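Exoribonuclease II, mitochondrial (Candida glabrata, PDB 6F3H) degrades RNA from its 3' end as a magnesium-dependent exoribonuclease of the RNB family, serving as the nuclease component of the mitochondrial RNA degradosome. Local coordinates at residues 268-271 against 272-275; 274-277 against 278-282; 315-318 against 319-323; 322-325 against 326-329. The protein carries 1 engineered substitution. One frame throughout, in Å; residues are numbered along the deposited sequence.

Contact 1 of 4, residues 268-271 against 272-275; sequences NDYQ and EIKA
D269 and K274 meet a little more than one turn apart at a kink in helix 251-281. The backbones of N268, D269 and Y270 all have positive phi values, unusual for residues with side chains, and the helical bonding to the preceding turn is missing at N268 and D269 and again at E272 and I273. I273 N therefore does not take D269 O, and a side chain comes to this carbonyl instead: K274, extended beyond CG, runs back along the turn, its CG 3.2 Å from Y270 O, and brings NZ to D269 O. The modelled separation there is too short to be trusted, so the position of the ammonium group is doubtful. The D269 carboxylate stays apart from it, with OD2 5.8 Å from K274 NZ. Y270 comes next. Its CB packs against the end of I273, 4.0 Å from CD1, and the two side chains run side by side in the same direction. I273 is buried against helix 311-322, where branched aliphatic bulk fits well, while the Y270 ring receives K319 of that helix in a cation-pi contact. Regular bonding resumes here, as K274 N donates to Y270 O at 3.1 Å. Q271 carries its amide outward on an extended chain, while its neighbour E272 pairs with R264 in a salt bridge. The glutamine contributes mainly its carbonyl: A275 N donates to Q271 O over 2.8 Å.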
loop_
_atom_site.group_PDB
_atom_site.type_symbol
_atom_site.label_atom_id
_atom_site.label_comp_id
_atom_site.label_asym_id
_atom_site.label_seq_id
_atom_site.Cartn_x
_atom_site.Cartn_y
_atom_site.Cartn_z
ATOM N N ASN A 268 -9.897 -43.842 -0.594
ATOM C CA ASN A 268 -9.915 -44.901 0.419
ATOM C C ASN A 268 -10.240 -44.316 1.775
ATOM O O ASN A 268 -9.571 -44.574 2.784
ATOM C CB ASN A 268 -8.615 -45.692 0.442
ATOM C CG ASN A 268 -8.432 -46.510 -0.816
ATOM O OD1 ASN A 268 -9.126 -46.294 -1.820
ATOM N ND2 ASN A 268 -7.515 -47.468 -0.768
ATOM N N ASP A 269 -11.300 -43.516 1.767
ATOM C CA ASP A 269 -11.811 -42.840 2.940
ATOM C C ASP A 269 -10.664 -42.199 3.711
ATOM O O ASP A 269 -10.274 -42.632 4.790
ATOM C CB ASP A 269 -12.616 -43.819 3.783
ATOM C CG ASP A 269 -13.838 -44.309 3.048
ATOM O OD1 ASP A 269 -14.708 -43.476 2.690
ATOM O OD2 ASP A 269 -13.907 -45.526 2.783
ATOM N N TYR A 270 -10.070 -41.212 3.052
ATOM C CA TYR A 270 -9.115 -40.322 3.694
ATOM C C TYR A 270 -7.959 -41.119 4.291
ATOM O O TYR A 270 -7.509 -40.859 5.406
ATOM C CB TYR A 270 -9.825 -39.466 4.749
ATOM C CG TYR A 270 -11.175 -38.946 4.279
ATOM C CD1 TYR A 270 -11.268 -37.815 3.493
ATOM C CD2 TYR A 270 -12.353 -39.580 4.633
ATOM C CE1 TYR A 270 -12.495 -37.340 3.053
ATOM C CE2 TYR A 270 -13.590 -39.111 4.190
ATOM C CZ TYR A 270 -13.650 -37.986 3.397
ATOM O OH TYR A 270 -14.856 -37.487 2.940
ATOM N N GLN A 271 -7.507 -42.138 3.561
ATOM C CA GLN A 271 -6.469 -43.003 4.101
ATOM C C GLN A 271 -5.175 -42.251 4.303
ATOM O O GLN A 271 -4.474 -42.463 5.296
ATOM C CB GLN A 271 -6.230 -44.200 3.200
ATOM C CG GLN A 271 -5.212 -45.151 3.801
ATOM C CD GLN A 271 -4.839 -46.279 2.862
ATOM O OE1 GLN A 271 -5.341 -46.357 1.740
ATOM N NE2 GLN A 271 -3.972 -47.179 3.327
ATOM N N GLU A 272 -4.818 -41.394 3.354
ATOM C CA GLU A 272 -3.546 -40.692 3.455
ATOM C C GLU A 272 -3.581 -39.603 4.509
ATOM O O GLU A 272 -2.552 -39.291 5.104
ATOM C CB GLU A 272 -3.143 -40.158 2.099
ATOM C CG GLU A 272 -2.913 -41.320 1.186
ATOM C CD GLU A 272 -1.580 -41.971 1.476
ATOM O OE1 GLU A 272 -0.555 -41.430 1.020
ATOM O OE2 GLU A 272 -1.549 -42.998 2.200
ATOM N N ILE A 273 -4.733 -38.987 4.722
ATOM C CA ILE A 273 -4.893 -38.165 5.911
ATOM C C ILE A 273 -4.570 -38.990 7.141
ATOM O O ILE A 273 -3.840 -38.554 8.037
ATOM C CB ILE A 273 -6.333 -37.629 5.983
ATOM C CG1 ILE A 273 -6.620 -36.654 4.851
ATOM C CG2 ILE A 273 -6.613 -37.003 7.347
ATOM C CD1 ILE A 273 -7.927 -35.917 5.025
ATOM N N LYS A 274 -5.104 -40.206 7.189
ATOM C CA LYS A 274 -4.964 -41.044 8.368
ATOM C C LYS A 274 -3.523 -41.488 8.556
ATOM O O LYS A 274 -3.000 -41.458 9.673
ATOM C CB LYS A 274 -5.886 -42.260 8.241
ATOM C CG LYS A 274 -7.352 -41.952 8.396
ATOM C CD LYS A 274 -8.176 -43.102 7.886
ATOM C CE LYS A 274 -9.647 -42.765 7.822
ATOM N NZ LYS A 274 -10.322 -43.769 6.956
ATOM N N ALA A 275 -2.873 -41.902 7.471
ATOM C CA ALA A 275 -1.484 -42.317 7.553
ATOM C C ALA A 275 -0.612 -41.176 8.049
ATOM O O ALA A 275 0.263 -41.374 8.899
ATOM C CB ALA A 275 -1.025 -42.801 6.181
#

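Contact 2 of 4, residues 274-277 against 278-282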
loop_
_atom_site.group_PDB
_atom_site.type_symbol
_atom_site.label_atom_id
_atom_site.label_comp_id
_atom_site.label_asym_id
_atom_site.label_seq_id
_atom_site.Cartn_x
_atom_site.Cartn_y
_atom_site.Cartn_z
ATOM N N LYS A 274 -5.104 -40.206 7.189
ATOM C CA LYS A 274 -4.964 -41.044 8.368
ATOM C C LYS A 274 -3.523 -41.488 8.556
ATOM O O LYS A 274 -3.000 -41.458 9.673
ATOM C CB LYS A 274 -5.886 -42.260 8.241
ATOM C CG LYS A 274 -7.352 -41.952 8.396
ATOM C CD LYS A 274 -8.176 -43.102 7.886
ATOM C CE LYS A 274 -9.647 -42.765 7.822
ATOM N NZ LYS A 274 -10.322 -43.769 6.956
ATOM N N ALA A 275 -2.873 -41.902 7.471
ATOM C CA ALA A 275 -1.484 -42.317 7.553
ATOM C C ALA A 275 -0.612 -41.176 8.049
ATOM O O ALA A 275 0.263 -41.374 8.899
ATOM C CB ALA A 275 -1.025 -42.801 6.181
ATOM N N PHE A 276 -0.863 -39.969 7.548
ATOM C CA PHE A 276 -0.104 -38.790 7.955
ATOM C C PHE A 276 -0.304 -38.479 9.428
ATOM O O PHE A 276 0.659 -38.271 10.169
ATOM C CB PHE A 276 -0.521 -37.603 7.098
ATOM C CG PHE A 276 0.119 -36.299 7.496
ATOM C CD1 PHE A 276 1.353 -35.923 6.961
ATOM C CD2 PHE A 276 -0.517 -35.432 8.371
ATOM C CE1 PHE A 276 1.955 -34.729 7.322
ATOM C CE2 PHE A 276 0.077 -34.232 8.717
ATOM C CZ PHE A 276 1.318 -33.887 8.192
ATOM N N ALA A 277 -1.554 -38.356 9.856
ATOM C CA ALA A 277 -1.790 -38.014 11.247
ATOM C C ALA A 277 -1.140 -39.023 12.180
ATOM O O ALA A 277 -0.697 -38.667 13.275
ATOM C CB ALA A 277 -3.291 -37.941 11.514
ATOM N N LYS A 278 -0.996 -40.267 11.746
ATOM C CA LYS A 278 -0.352 -41.226 12.621
ATOM C C LYS A 278 1.099 -40.848 12.809
ATOM O O LYS A 278 1.580 -40.740 13.941
ATOM C CB LYS A 278 -0.475 -42.630 12.065
ATOM C CG LYS A 278 -0.412 -43.633 13.180
ATOM C CD LYS A 278 0.060 -44.974 12.702
ATOM C CE LYS A 278 -0.586 -46.067 13.530
ATOM N NZ LYS A 278 -2.065 -46.236 13.234
ATOM N N LEU A 279 1.792 -40.580 11.698
ATOM C CA LEU A 279 3.195 -40.176 11.737
ATOM C C LEU A 279 3.412 -38.984 12.649
ATOM O O LEU A 279 4.401 -38.917 13.389
ATOM C CB LEU A 279 3.658 -39.828 10.327
ATOM C CG LEU A 279 3.430 -40.924 9.295
ATOM C CD1 LEU A 279 3.776 -40.452 7.920
ATOM C CD2 LEU A 279 4.318 -42.059 9.643
ATOM N N VAL A 280 2.499 -38.026 12.597
ATOM C CA VAL A 280 2.591 -36.860 13.457
ATOM C C VAL A 280 2.448 -37.253 14.921
ATOM O O VAL A 280 3.197 -36.773 15.781
ATOM C CB VAL A 280 1.528 -35.848 13.015
ATOM C CG1 VAL A 280 1.461 -34.705 13.966
ATOM C CG2 VAL A 280 1.873 -35.380 11.639
ATOM N N ASN A 281 1.510 -38.155 15.227
ATOM C CA ASN A 281 1.292 -38.526 16.615
ATOM C C ASN A 281 2.419 -39.386 17.131
ATOM O O ASN A 281 2.768 -39.307 18.311
ATOM C CB ASN A 281 -0.027 -39.257 16.753
ATOM C CG ASN A 281 -1.164 -38.459 16.222
ATOM O OD1 ASN A 281 -1.298 -37.269 16.529
ATOM N ND2 ASN A 281 -2.006 -39.093 15.420
ATOM N N ASP A 282 2.995 -40.206 16.267
ATOM C CA ASP A 282 4.175 -40.977 16.612
ATOM C C ASP A 282 5.442 -40.138 16.512
ATOM O O ASP A 282 6.539 -40.639 16.781
ATOM C CB ASP A 282 4.262 -42.206 15.709
ATOM C CG ASP A 282 3.017 -43.066 15.791
ATOM O OD1 ASP A 282 2.266 -42.931 16.777
ATOM O OD2 ASP A 282 2.775 -43.879 14.875
#
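F276 and V280, one helical turn apart near the end of helix 251-281, meet as ring and methyl. The valine sends CG2 over one face of the phenylalanine ring, offset toward its rim, so that the methyl lies 3.6 Å from F276 CE2 and 4.0 Å from the ring centroid. At 26° from the ring normal this is a CH-pi contact. The approach depends on the first torsion of each residue: F276 holds CG anti to its own N (chi1 176°), while V280 sets CG2 back beside the backbone N, facing the preceding turn. A flat aromatic and a beta-branched residue suit this buried side, where I288 of helix 285-291 packs on both.

L279 is turned differently. Its CG lies against the carbonyl of A275, 3.2 Å from A275 O, and its side chain also packs on I288. A277 brings only a methyl to its side of the helix, small enough for H323 to pack closely there. K278, by contrast, leads its charged end away to solvent.

The backbone runs through regular bonds, among them V280 N to F276 O at 3.1 Å and N281 N to A277 O at 3.0 Å. N281 then uses its OD1 to accept the amide of D325, which suits an asparagine at a helix terminus. Apolar pairing four residues apart on one side and lysines on the other are the marks of an amphipathic alpha-helix, here in its C-terminal turns.

Contact 3 of 4, residues 315-318 against 319-323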
loop_
_atom_site.group_PDB
_atom_site.type_symbol
_atom_site.label_atom_id
_atom_site.label_comp_id
_atom_site.label_asym_id
_atom_site.label_seq_id
_atom_site.Cartn_x
_atom_site.Cartn_y
_atom_site.Cartn_z
ATOM N N THR A 315 -11.598 -27.624 4.627
ATOM C CA THR A 315 -12.185 -28.819 5.211
ATOM C C THR A 315 -11.152 -29.921 5.314
ATOM O O THR A 315 -11.032 -30.575 6.351
ATOM C CB THR A 315 -13.377 -29.277 4.388
ATOM O OG1 THR A 315 -14.501 -28.436 4.672
ATOM C CG2 THR A 315 -13.719 -30.679 4.761
ATOM N N ILE A 316 -10.411 -30.148 4.236
ATOM C CA ILE A 316 -9.302 -31.091 4.276
ATOM C C ILE A 316 -8.453 -30.826 5.498
ATOM O O ILE A 316 -8.159 -31.722 6.288
ATOM C CB ILE A 316 -8.462 -30.977 2.999
ATOM C CG1 ILE A 316 -9.195 -31.594 1.811
ATOM C CG2 ILE A 316 -7.184 -31.711 3.196
ATOM C CD1 ILE A 316 -9.344 -33.055 1.920
ATOM N N ILE A 317 -8.092 -29.569 5.697
ATOM C CA ILE A 317 -7.212 -29.224 6.803
ATOM C C ILE A 317 -7.901 -29.455 8.134
ATOM O O ILE A 317 -7.269 -29.873 9.103
ATOM C CB ILE A 317 -6.746 -27.771 6.636
ATOM C CG1 ILE A 317 -5.684 -27.696 5.526
ATOM C CG2 ILE A 317 -6.296 -27.223 7.941
ATOM C CD1 ILE A 317 -5.298 -26.328 5.076
ATOM N N SER A 318 -9.211 -29.204 8.205
ATOM C CA SER A 318 -9.953 -29.500 9.429
ATOM C C SER A 318 -9.869 -30.979 9.771
ATOM O O SER A 318 -9.609 -31.349 10.922
ATOM C CB SER A 318 -11.415 -29.086 9.264
ATOM O OG SER A 318 -11.546 -27.678 9.187
ATOM N N LYS A 319 -10.031 -31.837 8.759
ATOM C CA LYS A 319 -9.973 -33.280 8.955
ATOM C C LYS A 319 -8.614 -33.709 9.472
ATOM O O LYS A 319 -8.509 -34.561 10.360
ATOM C CB LYS A 319 -10.289 -33.979 7.634
ATOM C CG LYS A 319 -11.786 -34.115 7.326
ATOM C CD LYS A 319 -12.087 -34.402 5.870
ATOM C CE LYS A 319 -13.396 -35.163 5.731
ATOM N NZ LYS A 319 -14.235 -35.114 6.961
ATOM N N ILE A 320 -7.561 -33.123 8.932
ATOM C CA ILE A 320 -6.214 -33.451 9.373
ATOM C C ILE A 320 -6.001 -33.061 10.827
ATOM O O ILE A 320 -5.494 -33.847 11.627
ATOM C CB ILE A 320 -5.195 -32.747 8.477
ATOM C CG1 ILE A 320 -5.328 -33.254 7.055
ATOM C CG2 ILE A 320 -3.822 -32.961 9.032
ATOM C CD1 ILE A 320 -4.288 -32.725 6.176
ATOM N N PHE A 321 -6.352 -31.836 11.192
ATOM C CA PHE A 321 -6.208 -31.459 12.584
ATOM C C PHE A 321 -7.052 -32.351 13.456
ATOM O O PHE A 321 -6.638 -32.736 14.548
ATOM C CB PHE A 321 -6.623 -30.013 12.792
ATOM C CG PHE A 321 -5.628 -29.017 12.286
ATOM C CD1 PHE A 321 -4.295 -29.310 12.258
ATOM C CD2 PHE A 321 -6.032 -27.764 11.893
ATOM C CE1 PHE A 321 -3.392 -28.396 11.818
ATOM C CE2 PHE A 321 -5.121 -26.845 11.452
ATOM C CZ PHE A 321 -3.801 -27.172 11.415
ATOM N N ARG A 322 -8.236 -32.717 12.970
ATOM C CA ARG A 322 -9.114 -33.570 13.756
ATOM C C ARG A 322 -8.456 -34.910 14.023
ATOM O O ARG A 322 -8.726 -35.543 15.038
ATOM C CB ARG A 322 -10.458 -33.740 13.035
ATOM C CG ARG A 322 -11.546 -34.275 13.932
ATOM C CD ARG A 322 -12.892 -34.699 13.312
ATOM N NE ARG A 322 -12.976 -34.938 11.875
ATOM C CZ ARG A 322 -12.716 -36.107 11.307
ATOM N NH1 ARG A 322 -12.306 -37.117 12.064
ATOM N NH2 ARG A 322 -12.854 -36.264 9.993
ATOM N N HIS A 323 -7.564 -35.338 13.156
ATOM C CA HIS A 323 -6.885 -36.602 13.345
ATOM C C HIS A 323 -5.585 -36.499 14.121
ATOM O O HIS A 323 -4.873 -37.500 14.207
ATOM C CB HIS A 323 -6.624 -37.257 12.005
ATOM C CG HIS A 323 -7.836 -37.886 11.409
ATOM N ND1 HIS A 323 -8.772 -37.164 10.705
ATOM C CD2 HIS A 323 -8.297 -39.154 11.457
ATOM C CE1 HIS A 323 -9.740 -37.966 10.309
ATOM N NE2 HIS A 323 -9.477 -39.179 10.758
#
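I317 and F321 form the tightly packed side of this pair of turns in helix 311-322. The CG2 branch of I317 lies 3.7 Å from CE2 of F321, and the two side chains run together in the same direction. That branch stands anti to the isoleucine's own N, beside its carbonyl carbon, which carries it along the helix to the ring of the next turn. Both residues are buried: F321 is covered by L336, C337 and L340 of helix 334-343, and I317 by L298 and Y302 of helix 293-303, so large apolar groups are what this side needs. I316 and I320 make a looser second pair, CG2 to CD1 4.3 Å, with I316 set against L265 of helix 251-281.

The other side is sparse. The side chains of T315 and K319 come no closer than 4.2 Å, CG2 to CD, and S318 OG bonds back to T314 O. The charged ends of K319 and R322 do come close: K319 bends at its last torsion, and its NZ lies at the edge of the R322 guanidinium, in its plane, an approach of like charges that is probably eased by solvent.

Where the helix stops, H323 folds back over its last turn. Its ND1 donates to K319 O at 2.6 Å along an almost straight path (173°), the acceptor lying in the imidazole plane although the donor stands above the carbonyl plane. H323 N meanwhile bonds to I320 O at 3.0 Å. Donation by ND1 implies that this nitrogen carries a proton, and the ring thus supplements the weak bond that H323 N also makes to K319 O, so that one carbonyl serves both donors of the histidine.

Contact 4 of 4, residues 322-325 against 326-329; sequences RHID and MYRD
R328 N donates to D325 O at 3.3 Å with an N-H...O angle of 154°, closing a type I beta turn from D325 to R328 in the loop between helices 311-322 and 334-343. A second, weak bond from Y327 N to I324 O, 3.2 Å, supports the same bend. The R328 side chain then folds back over the turn. CG is anti to the backbone N (chi1 177°), and a bend at chi3 lays one face of the guanidinium over the D325 backbone, with NH1 3.4 Å from D325 CA. From this position NE makes a weak bond to R322 O, 3.1 Å away, at the end of the preceding helix. An arginine suits the site because its long chain spans the turn while its several N-H groups serve different partners. The D325 carboxylate offers it a salt bridge, OD1 to NH2 at 3.4 Å, but the modelled place of OD1 is uncertain and the two planes are 69° apart.

Beneath the polar surface lies an apolar pair. I324 CG2 meets the Y327 ring at its edge, in the ring plane, 3.5 Å from CD2. I324 is packed on A277, V280 and N281 of helix 251-281, whereas Y327 reaches helix 334-343 and bonds through OH to E343. One sound backbone bond, two weak ones, an uncertain salt bridge, the D325 N to N281 OD1 bond and a buried hydrophobic underside thus appear to hold the turn, its charges probably moderated by solvent.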
loop_
_atom_site.group_PDB
_atom_site.type_symbol
_atom_site.label_atom_id
_atom_site.label_comp_id
_atom_site.label_asym_id
_atom_site.label_seq_id
_atom_site.Cartn_x
_atom_site.Cartn_y
_atom_site.Cartn_z
ATOM N N ARG A 322 -8.236 -32.717 12.970
ATOM C CA ARG A 322 -9.114 -33.570 13.756
ATOM C C ARG A 322 -8.456 -34.910 14.023
ATOM O O ARG A 322 -8.726 -35.543 15.038
ATOM C CB ARG A 322 -10.458 -33.740 13.035
ATOM C CG ARG A 322 -11.546 -34.275 13.932
ATOM C CD ARG A 322 -12.892 -34.699 13.312
ATOM N NE ARG A 322 -12.976 -34.938 11.875
ATOM C CZ ARG A 322 -12.716 -36.107 11.307
ATOM N NH1 ARG A 322 -12.306 -37.117 12.064
ATOM N NH2 ARG A 322 -12.854 -36.264 9.993
ATOM N N HIS A 323 -7.564 -35.338 13.156
ATOM C CA HIS A 323 -6.885 -36.602 13.345
ATOM C C HIS A 323 -5.585 -36.499 14.121
ATOM O O HIS A 323 -4.873 -37.500 14.207
ATOM C CB HIS A 323 -6.624 -37.257 12.005
ATOM C CG HIS A 323 -7.836 -37.886 11.409
ATOM N ND1 HIS A 323 -8.772 -37.164 10.705
ATOM C CD2 HIS A 323 -8.297 -39.154 11.457
ATOM C CE1 HIS A 323 -9.740 -37.966 10.309
ATOM N NE2 HIS A 323 -9.477 -39.179 10.758
ATOM N N ILE A 324 -5.204 -35.323 14.615
ATOM C CA ILE A 324 -3.938 -35.152 15.323
ATOM C C ILE A 324 -4.216 -34.751 16.764
ATOM O O ILE A 324 -4.940 -33.783 17.008
ATOM C CB ILE A 324 -3.040 -34.113 14.630
ATOM C CG1 ILE A 324 -2.573 -34.643 13.282
ATOM C CG2 ILE A 324 -1.831 -33.829 15.477
ATOM C CD1 ILE A 324 -2.235 -33.589 12.339
ATOM N N ASP A 325 -3.591 -35.451 17.712
ATOM C CA ASP A 325 -3.998 -35.346 19.113
ATOM C C ASP A 325 -3.914 -33.924 19.623
ATOM O O ASP A 325 -4.896 -33.365 20.119
ATOM C CB ASP A 325 -3.128 -36.241 19.982
ATOM C CG ASP A 325 -3.245 -37.677 19.605
ATOM O OD1 ASP A 325 -2.927 -38.002 18.449
ATOM O OD2 ASP A 325 -3.666 -38.479 20.460
HETATM N N MSE A 326 -2.737 -33.340 19.545
HETATM C CA MSE A 326 -2.520 -32.032 20.114
HETATM C C MSE A 326 -3.475 -31.010 19.552
HETATM O O MSE A 326 -4.017 -30.181 20.271
HETATM C CB MSE A 326 -1.108 -31.608 19.837
HETATM C CG MSE A 326 -0.129 -32.594 20.363
HETATM SE SE MSE A 326 1.593 -31.930 19.864
HETATM C CE MSE A 326 1.791 -32.918 18.197
ATOM N N TYR A 327 -3.667 -31.076 18.245
ATOM C CA TYR A 327 -4.362 -30.037 17.509
ATOM C C TYR A 327 -5.825 -30.336 17.328
ATOM O O TYR A 327 -6.495 -29.627 16.581
ATOM C CB TYR A 327 -3.729 -29.863 16.140
ATOM C CG TYR A 327 -2.284 -29.462 16.193
ATOM C CD1 TYR A 327 -1.913 -28.179 16.556
ATOM C CD2 TYR A 327 -1.281 -30.370 15.901
ATOM C CE1 TYR A 327 -0.579 -27.806 16.608
ATOM C CE2 TYR A 327 0.058 -30.004 15.951
ATOM C CZ TYR A 327 0.401 -28.722 16.305
ATOM O OH TYR A 327 1.723 -28.343 16.363
ATOM N N ARG A 328 -6.341 -31.359 17.995
ATOM C CA ARG A 328 -7.573 -31.960 17.513
ATOM C C ARG A 328 -8.785 -31.058 17.715
ATOM O O ARG A 328 -9.632 -30.954 16.819
ATOM C CB ARG A 328 -7.771 -33.311 18.191
ATOM C CG ARG A 328 -9.057 -33.991 17.810
ATOM C CD ARG A 328 -9.184 -35.407 18.390
ATOM N NE ARG A 328 -8.162 -36.346 17.936
ATOM C CZ ARG A 328 -7.211 -36.836 18.720
ATOM N NH1 ARG A 328 -7.130 -36.457 19.992
ATOM N NH2 ARG A 328 -6.329 -37.693 18.231
ATOM N N ASP A 329 -8.879 -30.373 18.851
ATOM C CA ASP A 329 -10.102 -29.661 19.209
ATOM C C ASP A 329 -10.092 -28.175 18.854
ATOM O O ASP A 329 -11.040 -27.473 19.220
ATOM C CB ASP A 329 -10.398 -29.832 20.696
#

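In the fold
Following the chain from the N terminus, contact 1 and contact 2 occupy successive turns of helix 251-281 and overlap at K274 and A275. After helices 285-291 and 293-303, the chain comes back to this region in helix 311-322, where contact 3 lies, and runs into contact 4, which shares R322 and H323 and closes the turn leading to helix 334-343. None nests within another: each pair overlaps by two residues, and the second pair follows the first. They touch across the fold: I273 of contact 1 rests on I320, F276 of contact 2 also packs on I320, and H323 sits against A277. The set thereby ties helix 251-281 to helix 311-322 and its loop, remote from the magnesium site.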